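DUTPase (Streptococcus mutans, PDB 3H6X) probably hydrolyses dUTP to dUMP and diphosphate, as a trimeric jelly-roll member of the dUTPase family. Local coordinates at residues Thr4-Ile10 against Gly51-Gln57; Val61-Arg67 against Val119-Met125. All coordinates share one frame; numbering follows the deposited sequence.

Contact 1: Thr4-Ile10 against Gly51-Gln57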
ATOM      1  N   THR B   4     -14.765  14.809  14.732  1.00 10.19           N
ATOM      2  CA  THR B   4     -13.605  13.993  15.017  1.00  8.66           C
ATOM      3  C   THR B   4     -12.832  13.687  13.723  1.00  7.59           C
ATOM      4  O   THR B   4     -11.734  14.195  13.505  1.00  8.87           O
ATOM      5  CB  THR B   4     -14.037  12.690  15.703  1.00 14.62           C
ATOM      6  OG1 THR B   4     -14.680  12.994  16.958  1.00 15.93           O
ATOM      7  CG2 THR B   4     -12.838  11.815  15.966  1.00 15.19           C
ATOM      8  N   ARG B   5     -13.426  12.883  12.851  1.00  8.36           N
ATOM      9  CA  ARG B   5     -12.851  12.649  11.521  1.00  6.36           C
ATOM     10  C   ARG B   5     -13.973  12.360  10.529  1.00  6.84           C
ATOM     11  O   ARG B   5     -15.059  11.943  10.930  1.00  6.99           O
ATOM     12  CB  ARG B   5     -11.847  11.494  11.550  1.00  6.43           C
ATOM     13  CG  ARG B   5     -12.525  10.123  11.777  1.00  6.38           C
ATOM     14  CD  ARG B   5     -11.480   9.051  12.155  1.00  5.90           C
ATOM     15  NE  ARG B   5     -10.861   9.324  13.458  1.00  6.59           N
ATOM     16  CZ  ARG B   5     -11.385   8.945  14.620  1.00  8.37           C
ATOM     17  NH1 ARG B   5     -12.532   8.270  14.653  1.00  8.35           N
ATOM     18  NH2 ARG B   5     -10.756   9.227  15.747  1.00  8.14           N
ATOM     19  N   GLY B   6     -13.735  12.619   9.244  1.00  6.55           N
ATOM     20  CA  GLY B   6     -14.762  12.335   8.257  1.00  7.27           C
ATOM     21  C   GLY B   6     -14.512  13.047   6.933  1.00  7.41           C
ATOM     22  O   GLY B   6     -13.415  13.585   6.699  1.00  6.20           O
ATOM     23  N   PHE B   7     -15.533  13.029   6.071  1.00  5.22           N
ATOM     24  CA  PHE B   7     -15.464  13.646   4.744  1.00  4.76           C
ATOM     25  C   PHE B   7     -16.473  14.762   4.607  1.00  7.86           C
ATOM     26  O   PHE B   7     -17.565  14.726   5.192  1.00  8.22           O
ATOM     27  CB  PHE B   7     -15.786  12.613   3.650  1.00  5.70           C
ATOM     28  CG  PHE B   7     -14.840  11.456   3.621  1.00  6.32           C
ATOM     29  CD1 PHE B   7     -13.632  11.564   2.955  1.00  5.69           C
ATOM     30  CD2 PHE B   7     -15.143  10.267   4.275  1.00  6.30           C
ATOM     31  CE1 PHE B   7     -12.733  10.482   2.930  1.00  6.75           C
ATOM     32  CE2 PHE B   7     -14.257   9.199   4.254  1.00  7.41           C
ATOM     33  CZ  PHE B   7     -13.054   9.307   3.572  1.00  6.63           C
ATOM     34  N   GLU B   8     -16.108  15.738   3.784  1.00  5.48           N
ATOM     35  CA  GLU B   8     -17.020  16.811   3.407  1.00  6.40           C
ATOM     36  C   GLU B   8     -16.878  17.041   1.917  1.00  6.32           C
ATOM     37  O   GLU B   8     -15.810  16.831   1.348  1.00  5.99           O
ATOM     38  CB  GLU B   8     -16.670  18.096   4.154  1.00  8.10           C
ATOM     39  CG  GLU B   8     -16.986  18.031   5.663  1.00 10.36           C
ATOM     40  CD  GLU B   8     -16.425  19.208   6.423  1.00 12.96           C
ATOM     41  OE1 GLU B   8     -15.591  19.948   5.861  1.00 12.37           O
ATOM     42  OE2 GLU B   8     -16.828  19.382   7.600  1.00 13.76           O
ATOM     43  N   LEU B   9     -17.962  17.452   1.268  1.00  6.81           N
ATOM     44  CA  LEU B   9     -17.848  17.901  -0.118  1.00  7.83           C
ATOM     45  C   LEU B   9     -16.999  19.165  -0.201  1.00  7.58           C
ATOM     46  O   LEU B   9     -17.116  20.067   0.650  1.00  8.34           O
ATOM     47  CB  LEU B   9     -19.234  18.234  -0.677  1.00  7.65           C
ATOM     48  CG  LEU B   9     -20.195  17.067  -0.846  1.00 10.53           C
ATOM     49  CD1 LEU B   9     -21.551  17.549  -1.342  1.00 12.13           C
ATOM     50  CD2 LEU B   9     -19.605  16.036  -1.814  1.00 12.45           C
ATOM     51  N   ILE B  10     -16.159  19.257  -1.224  1.00  6.78           N
ATOM     52  CA  ILE B  10     -15.469  20.525  -1.465  1.00  6.77           C
ATOM     53  C   ILE B  10     -16.488  21.496  -2.050  1.00  9.25           C
ATOM     54  O   ILE B  10     -17.551  21.086  -2.493  1.00  9.20           O
ATOM     55  CB  ILE B  10     -14.261  20.369  -2.419  1.00  7.85           C
ATOM     56  CG1 ILE B  10     -14.716  19.860  -3.793  1.00  8.78           C
ATOM     57  CG2 ILE B  10     -13.230  19.433  -1.814  1.00  9.96           C
ATOM     58  CD1 ILE B  10     -13.623  19.876  -4.852  1.00  9.71           C
ATOM     59  N   GLY B  51     -14.229  14.735  -5.381  1.00  5.45           N
ATOM     60  CA  GLY B  51     -15.225  15.687  -4.895  1.00  6.88           C
ATOM     61  C   GLY B  51     -15.242  15.933  -3.393  1.00  7.05           C
ATOM     62  O   GLY B  51     -16.004  16.782  -2.908  1.00  6.44           O
ATOM     63  N   VAL B  52     -14.375  15.237  -2.656  1.00  5.37           N
ATOM     64  CA  VAL B  52     -14.379  15.360  -1.196  1.00  5.41           C
ATOM     65  C   VAL B  52     -13.027  15.717  -0.582  1.00  5.90           C
ATOM     66  O   VAL B  52     -11.980  15.548  -1.204  1.00  5.44           O
ATOM     67  CB  VAL B  52     -14.910  14.069  -0.519  1.00  5.44           C
ATOM     68  CG1 VAL B  52     -16.365  13.794  -0.937  1.00  7.39           C
ATOM     69  CG2 VAL B  52     -14.006  12.873  -0.810  1.00  6.70           C
ATOM     70  N   LYS B  53     -13.082  16.261   0.632  1.00  4.76           N
ATOM     71  CA  LYS B  53     -11.899  16.498   1.454  1.00  5.30           C
ATOM     72  C   LYS B  53     -12.114  15.750   2.762  1.00  6.85           C
ATOM     73  O   LYS B  53     -13.232  15.336   3.062  1.00  5.91           O
ATOM     74  CB  LYS B  53     -11.725  17.995   1.723  1.00  6.25           C
ATOM     75  CG  LYS B  53     -13.001  18.668   2.248  1.00  7.32           C
ATOM     76  CD  LYS B  53     -12.843  20.205   2.318  1.00  8.38           C
ATOM     77  CE  LYS B  53     -14.134  20.856   2.823  1.00  9.31           C
ATOM     78  NZ  LYS B  53     -14.073  22.375   2.718  1.00 10.85           N
ATOM     79  N   ALA B  54     -11.045  15.541   3.528  1.00  6.09           N
ATOM     80  CA  ALA B  54     -11.169  14.741   4.753  1.00  6.25           C
ATOM     81  C   ALA B  54     -10.498  15.437   5.921  1.00  5.29           C
ATOM     82  O   ALA B  54      -9.394  15.897   5.792  1.00  6.43           O
ATOM     83  CB  ALA B  54     -10.551  13.353   4.561  1.00  5.35           C
ATOM     84  N   TYR B  55     -11.185  15.487   7.055  1.00  4.70           N
ATOM     85  CA  TYR B  55     -10.618  16.040   8.284  1.00  5.30           C
ATOM     86  C   TYR B  55     -10.385  14.879   9.243  1.00  6.55           C
ATOM     87  O   TYR B  55     -11.019  13.827   9.106  1.00  5.94           O
ATOM     88  CB  TYR B  55     -11.569  17.091   8.901  1.00  6.74           C
ATOM     89  CG  TYR B  55     -12.926  16.552   9.263  1.00  7.17           C
ATOM     90  CD1 TYR B  55     -13.186  16.064  10.545  1.00  7.24           C
ATOM     91  CD2 TYR B  55     -13.957  16.535   8.321  1.00  7.42           C
ATOM     92  CE1 TYR B  55     -14.438  15.575  10.887  1.00  8.14           C
ATOM     93  CE2 TYR B  55     -15.219  16.030   8.640  1.00  8.82           C
ATOM     94  CZ  TYR B  55     -15.449  15.557   9.924  1.00 10.64           C
ATOM     95  OH  TYR B  55     -16.701  15.046  10.238  1.00 10.28           O
HETATM   96  N   MSE B  56      -9.445  15.044  10.170  1.00  5.88           N
HETATM   97  CA  MSE B  56      -9.151  13.982  11.131  1.00  6.57           C
HETATM   98  C   MSE B  56      -8.431  14.591  12.327  1.00  7.21           C
HETATM   99  O   MSE B  56      -8.202  15.810  12.367  1.00  7.81           O
HETATM  100  CB  MSE B  56      -8.274  12.912  10.465  1.00  6.10           C
HETATM  101  CG  MSE B  56      -6.987  13.514   9.921  1.00  6.80           C
HETATM  102 SE   MSE B  56      -6.183  12.458   8.478  0.89  9.73          SE
HETATM  103  CE  MSE B  56      -7.694  11.312   8.080  1.00 24.67           C
ATOM    104  N   GLN B  57      -8.083  13.763  13.302  1.00  5.42           N
ATOM    105  CA  GLN B  57      -7.442  14.295  14.505  1.00  7.40           C
ATOM    106  C   GLN B  57      -5.946  14.347  14.334  1.00  8.32           C
ATOM    107  O   GLN B  57      -5.403  13.769  13.396  1.00  6.17           O
ATOM    108  CB  GLN B  57      -7.797  13.433  15.714  1.00  8.89           C
ATOM    109  CG  GLN B  57      -9.300  13.301  15.871  1.00 10.75           C
ATOM    110  CD  GLN B  57      -9.709  12.904  17.246  1.00 31.21           C
ATOM    111  OE1 GLN B  57      -9.496  13.658  18.199  1.00 25.37           O
ATOM    112  NE2 GLN B  57     -10.347  11.729  17.366  1.00 35.02           N
TER
HETATM  113  O   HOH W   1     -16.660  22.419   4.237  1.00 34.14           O

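Contact 2: Val61-Arg67 against Val119-Met125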
ATOM      1  N   VAL B  61      -4.025   9.537  10.013  1.00  4.74           N
ATOM      2  CA  VAL B  61      -3.806   9.632   8.578  1.00  4.73           C
ATOM      3  C   VAL B  61      -4.932   8.904   7.858  1.00  5.02           C
ATOM      4  O   VAL B  61      -5.527   7.971   8.400  1.00  6.23           O
ATOM      5  CB  VAL B  61      -2.424   9.035   8.199  1.00  6.02           C
ATOM      6  CG1 VAL B  61      -2.371   7.563   8.572  1.00  7.86           C
ATOM      7  CG2 VAL B  61      -2.119   9.256   6.724  1.00  7.08           C
ATOM      8  N   LEU B  62      -5.199   9.320   6.621  1.00  4.99           N
ATOM      9  CA  LEU B  62      -6.169   8.649   5.768  1.00  4.35           C
ATOM     10  C   LEU B  62      -5.398   8.026   4.616  1.00  5.50           C
ATOM     11  O   LEU B  62      -4.703   8.736   3.886  1.00  5.93           O
ATOM     12  CB  LEU B  62      -7.170   9.663   5.196  1.00  5.61           C
ATOM     13  CG  LEU B  62      -8.118   9.105   4.109  1.00  5.62           C
ATOM     14  CD1 LEU B  62      -9.037   8.034   4.647  1.00  6.57           C
ATOM     15  CD2 LEU B  62      -8.940  10.237   3.506  1.00  6.60           C
ATOM     16  N   TYR B  63      -5.499   6.713   4.448  1.00  5.37           N
ATOM     17  CA  TYR B  63      -4.842   6.044   3.328  1.00  5.27           C
ATOM     18  C   TYR B  63      -5.877   5.747   2.269  1.00  6.20           C
ATOM     19  O   TYR B  63      -7.007   5.368   2.596  1.00  6.87           O
ATOM     20  CB  TYR B  63      -4.267   4.703   3.771  1.00  5.27           C
ATOM     21  CG  TYR B  63      -3.062   4.813   4.665  1.00  5.70           C
ATOM     22  CD1 TYR B  63      -1.989   5.620   4.307  1.00  7.69           C
ATOM     23  CD2 TYR B  63      -2.991   4.112   5.854  1.00 11.88           C
ATOM     24  CE1 TYR B  63      -0.873   5.729   5.132  1.00  8.22           C
ATOM     25  CE2 TYR B  63      -1.881   4.222   6.683  1.00 14.40           C
ATOM     26  CZ  TYR B  63      -0.831   5.030   6.304  1.00 12.00           C
ATOM     27  OH  TYR B  63       0.284   5.141   7.106  1.00 12.39           O
ATOM     28  N   LEU B  64      -5.496   5.925   1.006  1.00  5.07           N
ATOM     29  CA  LEU B  64      -6.373   5.545  -0.110  1.00  5.16           C
ATOM     30  C   LEU B  64      -5.804   4.304  -0.757  1.00  6.06           C
ATOM     31  O   LEU B  64      -4.644   4.296  -1.158  1.00  5.55           O
ATOM     32  CB  LEU B  64      -6.392   6.651  -1.159  1.00  5.41           C
ATOM     33  CG  LEU B  64      -6.795   8.042  -0.683  1.00  8.90           C
ATOM     34  CD1 LEU B  64      -6.807   8.997  -1.874  1.00 11.93           C
ATOM     35  CD2 LEU B  64      -8.156   7.973   0.008  1.00  9.50           C
ATOM     36  N   PHE B  65      -6.610   3.248  -0.826  1.00  5.87           N
ATOM     37  CA  PHE B  65      -6.193   2.007  -1.469  1.00  7.43           C
ATOM     38  C   PHE B  65      -7.009   1.758  -2.713  1.00  7.84           C
ATOM     39  O   PHE B  65      -8.165   2.176  -2.827  1.00  6.91           O
ATOM     40  CB  PHE B  65      -6.367   0.799  -0.527  1.00  7.07           C
ATOM     41  CG  PHE B  65      -5.590   0.912   0.750  1.00  8.19           C
ATOM     42  CD1 PHE B  65      -4.213   0.740   0.760  1.00  8.93           C
ATOM     43  CD2 PHE B  65      -6.238   1.190   1.939  1.00  7.15           C
ATOM     44  CE1 PHE B  65      -3.494   0.852   1.952  1.00  8.90           C
ATOM     45  CE2 PHE B  65      -5.534   1.302   3.122  1.00  7.20           C
ATOM     46  CZ  PHE B  65      -4.159   1.119   3.130  1.00  7.11           C
ATOM     47  N   ASP B  66      -6.400   1.049  -3.652  1.00  8.13           N
ATOM     48  CA  ASP B  66      -7.094   0.636  -4.853  1.00  8.01           C
ATOM     49  C   ASP B  66      -8.277  -0.253  -4.460  1.00  9.16           C
ATOM     50  O   ASP B  66      -8.263  -0.915  -3.422  1.00  7.47           O
ATOM     51  CB  ASP B  66      -6.143  -0.224  -5.697  1.00  8.74           C
ATOM     52  CG  ASP B  66      -6.133   0.173  -7.150  1.00 11.26           C
ATOM     53  OD1 ASP B  66      -7.115   0.806  -7.616  1.00 15.12           O
ATOM     54  OD2 ASP B  66      -5.123  -0.106  -7.816  1.00 10.81           O
ATOM     55  N   ARG B  67      -9.309  -0.258  -5.281  1.00 10.74           N
ATOM     56  CA  ARG B  67     -10.353  -1.275  -5.146  1.00 11.41           C
ATOM     57  C   ARG B  67      -9.870  -2.528  -5.841  1.00  9.67           C
ATOM     58  O   ARG B  67      -9.222  -2.450  -6.881  1.00 10.99           O
ATOM     59  CB  ARG B  67     -11.649  -0.801  -5.794  1.00 12.92           C
ATOM     60  CG  ARG B  67     -12.280   0.419  -5.136  1.00 16.45           C
ATOM     61  CD  ARG B  67     -13.689   0.621  -5.644  1.00 21.76           C
ATOM     62  NE  ARG B  67     -14.610  -0.374  -5.107  1.00 23.94           N
ATOM     63  CZ  ARG B  67     -15.572  -0.962  -5.808  1.00 29.92           C
ATOM     64  NH1 ARG B  67     -15.743  -0.667  -7.097  1.00 38.05           N
ATOM     65  NH2 ARG B  67     -16.354  -1.853  -5.232  1.00 24.60           N
ATOM     66  N   VAL B 119     -14.034   4.319  -6.820  1.00  6.60           N
ATOM     67  CA  VAL B 119     -12.697   4.311  -7.426  1.00  7.76           C
ATOM     68  C   VAL B 119     -11.588   3.910  -6.448  1.00  8.15           C
ATOM     69  O   VAL B 119     -10.681   3.169  -6.818  1.00  7.16           O
ATOM     70  CB  VAL B 119     -12.374   5.657  -8.145  1.00  7.51           C
ATOM     71  CG1 VAL B 119     -12.313   6.834  -7.144  1.00  8.65           C
ATOM     72  CG2 VAL B 119     -11.071   5.536  -8.949  1.00  9.37           C
ATOM     73  N   VAL B 120     -11.655   4.383  -5.205  1.00  6.00           N
ATOM     74  CA  VAL B 120     -10.674   3.950  -4.217  1.00  5.16           C
ATOM     75  C   VAL B 120     -11.363   3.770  -2.869  1.00  6.80           C
ATOM     76  O   VAL B 120     -12.498   4.205  -2.702  1.00  7.90           O
ATOM     77  CB  VAL B 120      -9.485   4.940  -4.043  1.00  6.27           C
ATOM     78  CG1 VAL B 120      -8.624   4.997  -5.309  1.00  8.12           C
ATOM     79  CG2 VAL B 120      -9.998   6.311  -3.670  1.00  7.01           C
ATOM     80  N   GLN B 121     -10.716   3.083  -1.932  1.00  6.43           N
ATOM     81  CA  GLN B 121     -11.261   3.004  -0.578  1.00  6.15           C
ATOM     82  C   GLN B 121     -10.347   3.715   0.410  1.00  7.15           C
ATOM     83  O   GLN B 121      -9.130   3.596   0.341  1.00 10.12           O
ATOM     84  CB  GLN B 121     -11.471   1.562  -0.157  1.00  8.57           C
ATOM     85  CG  GLN B 121     -10.255   0.693  -0.237  1.00  8.51           C
ATOM     86  CD  GLN B 121     -10.613  -0.789  -0.093  1.00 14.21           C
ATOM     87  OE1 GLN B 121     -11.358  -1.152   0.796  1.00 14.80           O
ATOM     88  NE2 GLN B 121     -10.086  -1.631  -0.973  1.00 11.96           N
ATOM     89  N   GLY B 122     -10.939   4.479   1.319  1.00  5.92           N
ATOM     90  CA  GLY B 122     -10.148   5.225   2.281  1.00  5.73           C
ATOM     91  C   GLY B 122     -10.274   4.635   3.680  1.00  6.76           C
ATOM     92  O   GLY B 122     -11.377   4.339   4.138  1.00  7.28           O
ATOM     93  N   VAL B 123      -9.139   4.478   4.357  1.00  5.44           N
ATOM     94  CA  VAL B 123      -9.103   3.946   5.716  1.00  4.58           C
ATOM     95  C   VAL B 123      -8.391   4.942   6.635  1.00  5.58           C
ATOM     96  O   VAL B 123      -7.289   5.386   6.332  1.00  6.55           O
ATOM     97  CB  VAL B 123      -8.363   2.590   5.774  1.00  4.36           C
ATOM     98  CG1 VAL B 123      -8.415   2.021   7.197  1.00  6.09           C
ATOM     99  CG2 VAL B 123      -8.961   1.596   4.762  1.00  5.46           C
ATOM    100  N   PHE B 124      -9.023   5.296   7.751  1.00  5.24           N
ATOM    101  CA  PHE B 124      -8.417   6.195   8.735  1.00  5.45           C
ATOM    102  C   PHE B 124      -7.665   5.385   9.780  1.00  5.60           C
ATOM    103  O   PHE B 124      -8.212   4.399  10.291  1.00  6.84           O
ATOM    104  CB  PHE B 124      -9.516   6.976   9.464  1.00  5.45           C
ATOM    105  CG  PHE B 124     -10.235   7.994   8.603  1.00  5.91           C
ATOM    106  CD1 PHE B 124      -9.795   9.314   8.556  1.00  6.78           C
ATOM    107  CD2 PHE B 124     -11.351   7.636   7.871  1.00  5.96           C
ATOM    108  CE1 PHE B 124     -10.459  10.248   7.800  1.00  5.55           C
ATOM    109  CE2 PHE B 124     -12.035   8.573   7.115  1.00  7.07           C
ATOM    110  CZ  PHE B 124     -11.586   9.881   7.070  1.00  6.37           C
HETATM  111  N   MSE B 125      -6.443   5.805  10.116  1.00  6.05           N
HETATM  112  CA  MSE B 125      -5.601   5.023  11.033  1.00  6.19           C
HETATM  113  C   MSE B 125      -4.728   5.965  11.864  1.00  5.98           C
HETATM  114  O   MSE B 125      -4.492   7.096  11.461  1.00  6.66           O
HETATM  115  CB  MSE B 125      -4.703   4.048  10.257  1.00  9.12           C
HETATM  116  CG  MSE B 125      -5.482   3.048   9.418  1.00 11.36           C
HETATM  117 SE   MSE B 125      -4.247   1.821   8.565  0.70 22.14          SE
HETATM  118  CE  MSE B 125      -4.036   0.546   9.927  1.00 29.21           C
TER

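Contact 1: Thr4-Ile10 against Gly51-Gln57
An antiparallel two-stranded ribbon, formed by the N-terminal strand 6-9 and strand 52-55, packs against the core of the dUTPase jelly roll, and in it the Tyr55 ring lies over Gly6. The ring reaches across to the partner strand because its CG sits between the backbone N and the carbonyl carbon (chi1 60°). Gly6 N lies 3.4 Å above the ring plane, over the centre, and Gly6 CA makes a CH-pi contact with the same ring. Gly6, with no side chain, lies directly under the ring face. The hydroxyl hydrogen-bonds to Asp131 of the second subunit; nearby, Arg5 NH1 bonds to Leu129 O of that subunit, while Arg5 NH2 makes a salt bridge with Glu60.

Beneath the ring, Gly6 and Tyr55 form a hydrogen-bonded pair, and Glu8 with Lys53 forms the next; the Lys53 N to Glu8 O bond is 2.9 Å long. Ile10 N to Gly51 O, at 170°, carries the pairing past the end of the strand. On the face with Tyr55, the Glu8 carboxylate stands beside the extended Lys53 chain, OE1 3.5 Å from Lys53 CE. The charged ends stop short of a salt bridge, with Glu8 OE1 4.3 Å from Lys53 NZ, and one water joins them, donating to OE1 and accepting from NZ. Each also has a direct partner, Lys3 for Glu8 and Glu96 and Asn91 for Lys53.

On the other face the jelly-roll interior begins. Phe7 CD1 packs obliquely 3.9 Å from Ala54 CB and 4.0 Å from Val52 CG2, while the ring also meets Phe124 and Leu32. At the strand end the Leu9 and Val52 side chains diverge, though Leu9 CD2 still touches Val52 CG1.

Contact 2: Val61-Arg67 against Val119-Met125
Phe65 N donates to Gln121 O in the shortest polar bond between these strands, 2.8 Å and almost straight at 174°. Gln121 N returns the bond to Phe65 O, and the Gln121 side chain adds another: NE2 gives a hydrogen to Asp66 O at 3.1 Å, with the acceptor lying in the amide plane. Gln121 CG sits between its backbone N and carbonyl carbon, and the chain then runs extended past Phe65 CB to bring the amide to that carbonyl. The Asp66 carboxylate is held separately, OD1 by Asn70 and OD2 by the backbone N of Leu78.

Tyr63 with Val123 and Val61 with Met125 repeat the two-bond pattern. Strands 60-66 and 118-126 are the two central neighbours of the antiparallel jelly-roll sheet, flanked by strand 30-33 beside 118-126 and by strand 82-85 beside 60-66.

The face with Leu62, Leu64 and Phe124 looks into the barrel. Leu62 drops its CD1 over the Phe124 ring, 3.8 Å above the centre and only 6° off the normal, a CH-pi contact; CG lying opposite the backbone N (chi1 171°) swings the leucine tip toward the partner strand. The same methyl, Leu62 CD1, also lies 3.7 Å from Gly122 C.

On the reverse face, the Tyr63 ring takes the selenium of selenomethionine Met125 at its edge, SE 3.8 Å from CD2, a Met-aromatic contact. Val123 CG2 likewise meets the Phe65 ring in plane at its edge, 3.8 Å from CE2. This face packs against both neighbouring subunits, probably near the trimer axis: Phe65 meets Tyr63 of the second subunit, Tyr63 meets Phe65 of the third, and Met125 packs on Met125 of the third.

How the contacts relate
The centres of contacts 1 and 2 lie about 13 Å apart, and they come in series along the chain: contact 1 closes at Gln57 just before strand 60-66 opens contact 2. They belong to different antiparallel sheets, the two-stranded ribbon and the four-stranded sheet, which face each other through the apolar interior. Ala54 and Met56 from the ribbon pack on Leu62, and Met56 also reaches Phe124, so the ribbon lies over the inward face of the larger sheet. Both contacts touch the second subunit, with Ile130 of that subunit packing on Phe7 and Phe124 alike; contact 2 additionally meets the third, consistent with a place nearer the trimer's centre.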